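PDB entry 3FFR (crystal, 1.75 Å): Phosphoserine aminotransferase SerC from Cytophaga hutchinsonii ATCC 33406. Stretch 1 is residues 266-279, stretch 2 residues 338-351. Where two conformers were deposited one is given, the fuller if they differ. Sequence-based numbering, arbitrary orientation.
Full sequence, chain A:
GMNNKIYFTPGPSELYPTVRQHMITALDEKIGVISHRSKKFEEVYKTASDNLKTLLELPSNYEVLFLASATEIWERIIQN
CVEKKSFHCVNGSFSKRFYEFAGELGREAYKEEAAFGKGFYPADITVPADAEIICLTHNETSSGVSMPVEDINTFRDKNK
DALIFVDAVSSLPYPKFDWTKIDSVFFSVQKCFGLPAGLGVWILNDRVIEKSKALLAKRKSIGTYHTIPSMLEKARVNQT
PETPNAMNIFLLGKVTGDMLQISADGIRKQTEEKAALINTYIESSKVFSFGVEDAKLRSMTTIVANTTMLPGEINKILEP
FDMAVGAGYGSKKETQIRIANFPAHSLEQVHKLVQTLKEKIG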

ATOM      1  N   GLY A 266      27.460  -7.058 -11.060  1.00 28.52           N
ATOM      2  CA  GLY A 266      28.326  -5.998 -10.560  1.00 28.76           C
ATOM      3  C   GLY A 266      27.919  -5.633  -9.144  1.00 28.05           C
ATOM      4  O   GLY A 266      28.774  -5.417  -8.290  1.00 28.10           O
ATOM      5  N   ILE A 267      26.603  -5.518  -8.921  1.00 28.00           N
ATOM      6  CA  ILE A 267      26.076  -5.167  -7.596  1.00 27.22           C
ATOM      7  C   ILE A 267      26.440  -6.286  -6.604  1.00 28.77           C
ATOM      8  O   ILE A 267      26.798  -6.041  -5.457  1.00 27.61           O
ATOM      9  CB  ILE A 267      24.572  -4.866  -7.645  1.00 27.52           C
ATOM     10  CG1 ILE A 267      24.357  -3.599  -8.470  1.00 27.81           C
ATOM     11  CG2 ILE A 267      23.981  -4.626  -6.257  1.00 26.65           C
ATOM     12  CD1 ILE A 267      22.937  -3.239  -8.794  1.00 26.46           C
ATOM     13  N   ARG A 268      26.322  -7.520  -7.065  1.00 28.62           N
ATOM     14  CA  ARG A 268      26.672  -8.681  -6.234  1.00 27.81           C
ATOM     15  C   ARG A 268      28.119  -8.627  -5.747  1.00 29.12           C
ATOM     16  O   ARG A 268      28.415  -8.912  -4.597  1.00 28.46           O
ATOM     17  CB  ARG A 268      26.425  -9.995  -6.974  1.00 28.22           C
ATOM     18  CG  ARG A 268      24.964 -10.340  -7.082  1.00 29.10           C
ATOM     19  CD  ARG A 268      24.633 -11.554  -7.971  1.00 30.94           C
ATOM     20  NE  ARG A 268      23.185 -11.674  -8.111  1.00 27.75           N
ATOM     21  CZ  ARG A 268      22.501 -11.609  -9.238  1.00 32.81           C
ATOM     22  NH1 ARG A 268      23.103 -11.532 -10.407  1.00 31.18           N
ATOM     23  NH2 ARG A 268      21.189 -11.666  -9.173  1.00 30.61           N
ATOM     24  N   LYS A 269      29.010  -8.252  -6.649  1.00 28.15           N
ATOM     25  CA  LYS A 269      30.428  -8.133  -6.307  1.00 28.87           C
ATOM     26  C   LYS A 269      30.656  -7.033  -5.280  1.00 28.76           C
ATOM     27  O   LYS A 269      31.507  -7.162  -4.375  1.00 28.75           O
ATOM     28  CB  LYS A 269      31.269  -7.892  -7.573  1.00 30.22           C
ATOM     29  CG  LYS A 269      31.321  -9.117  -8.490  1.00 38.66           C
ATOM     30  CD  LYS A 269      32.193  -8.869  -9.744  1.00 49.16           C
ATOM     31  N   GLN A 270      29.892  -5.964  -5.439  1.00 29.75           N
ATOM     32  CA  GLN A 270      29.980  -4.786  -4.551  1.00 27.84           C
ATOM     33  C   GLN A 270      29.482  -5.188  -3.158  1.00 27.75           C
ATOM     34  O   GLN A 270      30.044  -4.817  -2.127  1.00 28.61           O
ATOM     35  CB  GLN A 270      29.243  -3.595  -5.138  1.00 28.99           C
ATOM     36  CG  GLN A 270      29.988  -2.982  -6.295  1.00 28.50           C
ATOM     37  CD  GLN A 270      29.235  -1.929  -7.065  1.00 35.59           C
ATOM     38  OE1 GLN A 270      28.025  -1.760  -6.916  1.00 32.90           O
ATOM     39  NE2 GLN A 270      29.946  -1.240  -7.952  1.00 33.97           N
ATOM     40  N   THR A 271      28.392  -5.939  -3.157  1.00 26.60           N
ATOM     41  CA  THR A 271      27.813  -6.463  -1.915  1.00 26.23           C
ATOM     42  C   THR A 271      28.863  -7.331  -1.173  1.00 27.99           C
ATOM     43  O   THR A 271      29.116  -7.190   0.021  1.00 29.18           O
ATOM     44  CB  THR A 271      26.516  -7.276  -2.226  1.00 27.10           C
ATOM     45  OG1 THR A 271      25.505  -6.385  -2.768  1.00 25.53           O
ATOM     46  CG2 THR A 271      26.012  -8.034  -0.980  1.00 27.39           C
ATOM     47  N   GLU A 272      29.498  -8.196  -1.924  1.00 28.22           N
ATOM     48  CA  GLU A 272      30.510  -9.125  -1.369  1.00 28.37           C
ATOM     49  C   GLU A 272      31.737  -8.388  -0.841  1.00 29.88           C
ATOM     50  O   GLU A 272      32.293  -8.725   0.208  1.00 29.54           O
ATOM     51  CB  GLU A 272      30.895 -10.166  -2.407  1.00 27.72           C
ATOM     52  CG  GLU A 272      29.807 -11.188  -2.585  1.00 28.99           C
ATOM     53  CD  GLU A 272      29.818 -11.934  -3.879  1.00 38.64           C
ATOM     54  OE1 GLU A 272      30.698 -11.680  -4.749  1.00 37.82           O
ATOM     55  OE2 GLU A 272      28.923 -12.797  -4.021  1.00 36.70           O
ATOM     56  N   GLU A 273      32.142  -7.345  -1.539  1.00 29.42           N
ATOM     57  CA  GLU A 273      33.316  -6.581  -1.107  1.00 30.38           C
ATOM     58  C   GLU A 273      33.071  -5.866   0.238  1.00 31.07           C
ATOM     59  O   GLU A 273      33.946  -5.810   1.111  1.00 30.34           O
ATOM     60  CB  GLU A 273      33.679  -5.570  -2.184  1.00 29.47           C
ATOM     61  CG  GLU A 273      34.906  -4.809  -1.907  1.00 36.37           C
ATOM     62  CD  GLU A 273      35.251  -3.871  -3.037  1.00 49.84           C
ATOM     63  OE1 GLU A 273      34.334  -3.572  -3.865  1.00 58.64           O
ATOM     64  OE2 GLU A 273      36.421  -3.414  -3.052  1.00 51.29           O
ATOM     65  N   LYS A 274      31.872  -5.309   0.383  1.00 27.33           N
ATOM     66  CA  LYS A 274      31.472  -4.660   1.640  1.00 27.65           C
ATOM     67  C   LYS A 274      31.331  -5.661   2.774  1.00 28.22           C
ATOM     68  O   LYS A 274      31.761  -5.412   3.906  1.00 28.23           O
ATOM     69  CB  LYS A 274      30.157  -3.891   1.493  1.00 28.00           C
ATOM     70  CG  LYS A 274      30.303  -2.608   0.708  1.00 30.08           C
ATOM     71  CD  LYS A 274      28.981  -1.920   0.508  1.00 28.69           C
ATOM     72  CE  LYS A 274      28.196  -2.527  -0.639  1.00 26.48           C
ATOM     73  NZ  LYS A 274      26.713  -2.245  -0.529  1.00 27.53           N
ATOM     74  N   ALA A 275      30.757  -6.813   2.463  1.00 26.42           N
ATOM     75  CA  ALA A 275      30.557  -7.861   3.488  1.00 27.38           C
ATOM     76  C   ALA A 275      31.925  -8.326   4.008  1.00 30.73           C
ATOM     77  O   ALA A 275      32.128  -8.554   5.206  1.00 29.93           O
ATOM     78  CB  ALA A 275      29.742  -9.061   2.913  1.00 26.21           C
ATOM     79  N   ALA A 276      32.875  -8.413   3.086  1.00 28.65           N
ATOM     80  CA  ALA A 276      34.218  -8.890   3.431  1.00 29.65           C
ATOM     81  C   ALA A 276      34.903  -7.913   4.395  1.00 30.58           C
ATOM     82  O   ALA A 276      35.609  -8.312   5.336  1.00 31.51           O
ATOM     83  CB  ALA A 276      35.048  -9.134   2.164  1.00 30.32           C
ATOM     84  N   LEU A 277      34.696  -6.632   4.168  1.00 30.21           N
ATOM     85  CA  LEU A 277      35.276  -5.594   5.050  1.00 30.01           C
ATOM     86  C   LEU A 277      34.759  -5.759   6.476  1.00 30.10           C
ATOM     87  O   LEU A 277      35.516  -5.748   7.456  1.00 30.15           O
ATOM     88  CB  LEU A 277      34.926  -4.176   4.593  1.00 33.27           C
ATOM     89  CG  LEU A 277      35.673  -3.536   3.447  1.00 39.80           C
ATOM     90  CD1 LEU A 277      35.149  -2.089   3.255  1.00 37.06           C
ATOM     91  CD2 LEU A 277      37.193  -3.536   3.745  1.00 41.90           C
ATOM     92  N   ILE A 278      33.440  -5.926   6.557  1.00 27.83           N
ATOM     93  CA  ILE A 278      32.739  -6.063   7.829  1.00 27.17           C
ATOM     94  C   ILE A 278      33.134  -7.347   8.538  1.00 27.46           C
ATOM     95  O   ILE A 278      33.482  -7.352   9.733  1.00 27.84           O
ATOM     96  CB  ILE A 278      31.174  -5.985   7.664  1.00 26.59           C
ATOM     97  CG1 ILE A 278      30.733  -4.612   7.146  1.00 28.56           C
ATOM     98  CG2 ILE A 278      30.457  -6.380   8.991  1.00 25.64           C
ATOM     99  CD1 ILE A 278      29.263  -4.572   6.624  1.00 25.51           C
ATOM    100  N   ASN A 279      33.143  -8.438   7.779  1.00 25.47           N
ATOM    101  CA  ASN A 279      33.393  -9.757   8.352  1.00 27.30           C
ATOM    102  C   ASN A 279      34.847  -9.906   8.795  1.00 25.77           C
ATOM    103  O   ASN A 279      35.142 -10.558   9.787  1.00 27.91           O
ATOM    104  CB  ASN A 279      32.932 -10.861   7.391  1.00 29.63           C
ATOM    105  CG  ASN A 279      31.424 -10.913   7.287  1.00 30.38           C
ATOM    106  OD1 ASN A 279      30.722 -10.616   8.267  1.00 28.86           O
ATOM    107  ND2 ASN A 279      30.902 -11.323   6.113  1.00 29.53           N
ATOM    108  N   ARG A 338      22.731  -5.589  13.954  1.00 28.00           N
ATOM    109  CA  ARG A 338      22.404  -6.006  12.595  1.00 27.54           C
ATOM    110  C   ARG A 338      22.840  -4.873  11.673  1.00 28.87           C
ATOM    111  O   ARG A 338      22.349  -3.736  11.778  1.00 29.14           O
ATOM    112  CB  ARG A 338      20.910  -6.278  12.475  1.00 28.74           C
ATOM    113  CG  ARG A 338      20.367  -7.280  13.504  1.00 28.76           C
ATOM    114  CD  ARG A 338      18.956  -7.714  13.118  1.00 27.32           C
ATOM    115  NE  ARG A 338      17.974  -6.652  13.373  1.00 28.78           N
ATOM    116  CZ  ARG A 338      16.780  -6.597  12.831  1.00 29.01           C
ATOM    117  NH1 ARG A 338      16.411  -7.484  11.910  1.00 29.04           N
ATOM    118  NH2 ARG A 338      15.977  -5.594  13.128  1.00 33.08           N
ATOM    119  N   ILE A 339      23.810  -5.188  10.826  1.00 26.73           N
ATOM    120  CA  ILE A 339      24.380  -4.230   9.881  1.00 27.35           C
ATOM    121  C   ILE A 339      23.870  -4.513   8.475  1.00 28.33           C
ATOM    122  O   ILE A 339      24.202  -5.521   7.874  1.00 26.80           O
ATOM    123  CB  ILE A 339      25.927  -4.273   9.888  1.00 28.53           C
ATOM    124  CG1 ILE A 339      26.500  -3.982  11.269  1.00 28.69           C
ATOM    125  CG2 ILE A 339      26.482  -3.272   8.871  1.00 26.70           C
ATOM    126  CD1 ILE A 339      28.023  -4.252  11.412  1.00 30.17           C
ATOM    127  N   ALA A 340      23.028  -3.612   7.980  1.00 27.72           N
ATOM    128  CA  ALA A 340      22.520  -3.701   6.621  1.00 26.18           C
ATOM    129  C   ALA A 340      23.669  -3.384   5.663  1.00 28.23           C
ATOM    130  O   ALA A 340      24.461  -2.453   5.878  1.00 29.36           O
ATOM    131  CB  ALA A 340      21.343  -2.746   6.391  1.00 26.47           C
ATOM    132  N   ASN A 341      23.761  -4.210   4.630  1.00 26.67           N
ATOM    133  CA  ASN A 341      24.728  -4.055   3.538  1.00 25.52           C
ATOM    134  C   ASN A 341      23.950  -4.155   2.245  1.00 28.38           C
ATOM    135  O   ASN A 341      23.869  -5.204   1.623  1.00 27.70           O
ATOM    136  CB  ASN A 341      25.818  -5.139   3.605  1.00 26.11           C
ATOM    137  CG  ASN A 341      26.705  -5.191   2.345  1.00 27.38           C
ATOM    138  OD1 ASN A 341      26.940  -4.161   1.663  1.00 26.86           O
ATOM    139  ND2 ASN A 341      27.212  -6.376   2.039  1.00 25.94           N
ATOM    140  N   PHE A 342      23.325  -3.036   1.902  1.00 27.96           N
ATOM    141  CA  PHE A 342      22.426  -2.930   0.739  1.00 27.11           C
ATOM    142  C   PHE A 342      23.090  -2.108  -0.395  1.00 28.52           C
ATOM    143  O   PHE A 342      24.082  -1.381  -0.135  1.00 27.86           O
ATOM    144  CB  PHE A 342      21.106  -2.268   1.136  1.00 27.69           C
ATOM    145  CG  PHE A 342      20.316  -3.006   2.209  1.00 25.04           C
ATOM    146  CD1 PHE A 342      20.510  -4.340   2.432  1.00 26.35           C
ATOM    147  CD2 PHE A 342      19.290  -2.359   2.900  1.00 26.89           C
ATOM    148  CE1 PHE A 342      19.757  -5.025   3.365  1.00 31.16           C
ATOM    149  CE2 PHE A 342      18.527  -3.038   3.820  1.00 29.52           C
ATOM    150  CZ  PHE A 342      18.781  -4.390   4.045  1.00 26.56           C
ATOM    151  N   PRO A 343      22.536  -2.172  -1.629  1.00 27.55           N
ATOM    152  CA  PRO A 343      23.174  -1.402  -2.717  1.00 27.33           C
ATOM    153  C   PRO A 343      23.322   0.068  -2.413  1.00 28.54           C
ATOM    154  O   PRO A 343      24.259   0.713  -2.904  1.00 31.27           O
ATOM    155  CB  PRO A 343      22.261  -1.679  -3.916  1.00 27.18           C
ATOM    156  CG  PRO A 343      21.797  -3.118  -3.644  1.00 29.61           C
ATOM    157  CD  PRO A 343      21.545  -3.132  -2.157  1.00 25.80           C
ATOM    158  N   ALA A 344      22.422   0.590  -1.586  1.00 28.10           N
ATOM    159  CA  ALA A 344      22.433   2.026  -1.196  1.00 28.04           C
ATOM    160  C   ALA A 344      23.631   2.406  -0.391  1.00 30.55           C
ATOM    161  O   ALA A 344      23.992   3.591  -0.301  1.00 29.31           O
ATOM    162  CB  ALA A 344      21.178   2.407  -0.402  1.00 27.75           C
ATOM    163  N   HIS A 345      24.233   1.403   0.232  1.00 28.23           N
ATOM    164  CA  HIS A 345      25.432   1.636   1.066  1.00 29.57           C
ATOM    165  C   HIS A 345      26.669   1.487   0.200  1.00 30.32           C
ATOM    166  O   HIS A 345      26.869   0.463  -0.438  1.00 29.68           O
ATOM    167  CB  HIS A 345      25.482   0.632   2.227  1.00 30.04           C
ATOM    168  CG  HIS A 345      24.263   0.674   3.098  1.00 28.33           C
ATOM    169  ND1 HIS A 345      23.313  -0.323   3.101  1.00 26.44           N
ATOM    170  CD2 HIS A 345      23.834   1.609   3.982  1.00 31.39           C
ATOM    171  CE1 HIS A 345      22.336   0.010   3.933  1.00 31.63           C
ATOM    172  NE2 HIS A 345      22.629   1.176   4.480  1.00 29.56           N
ATOM    173  N   SER A 346      27.475   2.536   0.134  1.00 31.00           N
ATOM    174  CA  SER A 346      28.686   2.476  -0.679  1.00 30.93           C
ATOM    175  C   SER A 346      29.838   1.869   0.082  1.00 30.82           C
ATOM    176  O   SER A 346      29.855   1.791   1.314  1.00 30.14           O
ATOM    177  CB  SER A 346      29.125   3.861  -1.129  1.00 31.71           C
ATOM    178  OG  SER A 346      29.495   4.636   0.006  1.00 30.85           O
ATOM    179  N   LEU A 347      30.818   1.482  -0.703  1.00 29.20           N
ATOM    180  CA  LEU A 347      32.062   0.925  -0.179  1.00 32.28           C
ATOM    181  C   LEU A 347      32.695   1.927   0.779  1.00 33.76           C
ATOM    182  O   LEU A 347      33.168   1.567   1.866  1.00 32.31           O
ATOM    183  CB  LEU A 347      33.017   0.606  -1.320  1.00 33.72           C
ATOM    184  CG  LEU A 347      34.353  -0.046  -0.921  1.00 38.96           C
ATOM    185  CD1 LEU A 347      34.103  -1.374  -0.228  1.00 34.99           C
ATOM    186  CD2 LEU A 347      35.237  -0.237  -2.158  1.00 39.89           C
ATOM    187  N   GLU A 348      32.641   3.203   0.408  1.00 33.55           N
ATOM    188  CA  GLU A 348      33.297   4.202   1.255  0.50 33.79           C
ATOM    189  C   GLU A 348      32.556   4.361   2.559  1.00 32.60           C
ATOM    190  O   GLU A 348      33.193   4.531   3.591  1.00 31.06           O
ATOM    191  CB  GLU A 348      33.522   5.552   0.571  0.50 34.35           C
ATOM    192  CG  GLU A 348      34.256   6.555   1.488  0.50 41.14           C
ATOM    193  CD  GLU A 348      35.480   5.967   2.222  0.50 44.25           C
ATOM    194  OE1 GLU A 348      36.389   5.384   1.573  0.50 47.98           O
ATOM    195  OE2 GLU A 348      35.544   6.110   3.470  0.50 40.38           O
ATOM    196  N   GLN A 349      31.233   4.270   2.508  1.00 31.70           N
ATOM    197  CA  GLN A 349      30.414   4.367   3.723  1.00 29.09           C
ATOM    198  C   GLN A 349      30.721   3.191   4.675  1.00 29.67           C
ATOM    199  O   GLN A 349      30.888   3.372   5.881  1.00 29.84           O
ATOM    200  CB  GLN A 349      28.922   4.404   3.389  1.00 28.94           C
ATOM    201  CG  GLN A 349      28.482   5.753   2.797  1.00 28.72           C
ATOM    202  CD  GLN A 349      27.067   5.736   2.239  1.00 33.96           C
ATOM    203  OE1 GLN A 349      26.612   4.717   1.736  1.00 33.16           O
ATOM    204  NE2 GLN A 349      26.385   6.895   2.279  1.00 30.06           N
ATOM    205  N   VAL A 350      30.828   1.991   4.113  1.00 29.47           N
ATOM    206  CA  VAL A 350      31.097   0.792   4.915  1.00 28.58           C
ATOM    207  C   VAL A 350      32.512   0.874   5.501  1.00 31.75           C
ATOM    208  O   VAL A 350      32.752   0.522   6.662  1.00 31.27           O
ATOM    209  CB  VAL A 350      30.862  -0.518   4.127  1.00 28.16           C
ATOM    210  CG1 VAL A 350      31.353  -1.722   4.902  1.00 29.94           C
ATOM    211  CG2 VAL A 350      29.349  -0.674   3.836  1.00 25.49           C
ATOM    212  N   HIS A 351      33.429   1.368   4.684  1.00 30.41           N
ATOM    213  CA  HIS A 351      34.796   1.554   5.122  0.50 30.98           C
ATOM    214  C   HIS A 351      34.825   2.490   6.322  1.00 31.89           C
ATOM    215  O   HIS A 351      35.546   2.251   7.288  1.00 32.43           O
ATOM    216  CB  HIS A 351      35.674   2.107   4.001  0.50 30.91           C
ATOM    217  CG  HIS A 351      37.133   2.105   4.336  0.50 31.22           C
ATOM    218  ND1 HIS A 351      37.749   3.157   4.976  0.50 33.64           N
ATOM    219  CD2 HIS A 351      38.090   1.171   4.142  0.50 32.63           C
ATOM    220  CE1 HIS A 351      39.025   2.877   5.155  0.50 27.88           C
ATOM    221  NE2 HIS A 351      39.258   1.675   4.663  0.50 32.38           N
TER
HETATM  222  O   HOH W   1      23.373  -5.727  -1.017  1.00 27.42           O

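The helix of residues 266-279 packs against a segment that leaves a strand at Ala340, passes through a type I turn from Phe342 to His345 and enters a second helix at Leu347. The two helices run nearly parallel, with an angle of 8° between their directions and a closest axial approach of 9.7 Å. Together the stretches bury 711 Å².

Polar contacts concentrate on Lys274 and Asn341, which have the largest areas covered by the opposing stretch. Lys274 points toward the second stretch, and its long side chain carries the ammonium group into the turn. There Lys274 NZ donates to His345 O at 2.7 Å and, in a weak hydrogen bond, to Asn341 OD1 at 2.9 Å. Phe342 O lies just as near, 2.8 Å from Lys274 NZ, but the angle is too poor for a hydrogen bond; this carbonyl instead accepts from His345 N within the turn. The amide of Asn341 faces the helix with both its ends engaged: while OD1 receives the lysine, Asn341 ND2 donates to Thr271 O at 2.9 Å with an N-H...O angle of 161°. Thr271 O also accepts the helical hydrogen bond from Ala275 N, so the asparagine joins the helix backbone without displacing its regular pairing. One water adds a further link, donating to Asn341 O (2.7 Å from the water oxygen) and hydrogen-bonding to Thr271 OG1 (2.8 Å).

Apolar contacts flank this polar centre along the helix. Toward its N-terminal end, Ile267 CG2 meets the ring of Pro343 at CG, 3.7 Å away. Beyond Lys274, Ile278 touches both the strand and the second helix, with Ile278 CD1 3.8 Å from Ile339 CG2 and Ile278 CG1 3.7 Å from Val350 CG1. Leu277 CD1 packs against Leu347 CD1 at 3.7 Å and also approaches the edge of the His351 ring. The lysine contributes to this packing through its aliphatic portion: Lys274 CD sits 3.6 Å from Val350 CG2, so the same side chain that bonds the turn through its tip lines the helix-helix interface along its stem.

Further hydrogen bonds lie within the second stretch, at the turn and at the start of its helix. Phe342 N donates to His345 ND1 at 3.0 Å, tying the two ends of the turn together. At the start of the second helix, Ser346 OG caps Gln349 N at 3.1 Å, and Ser346 N returns a bond to Gln349 OE1 at 2.8 Å, a reciprocal arrangement that satisfies backbone amides at the helix N-terminus.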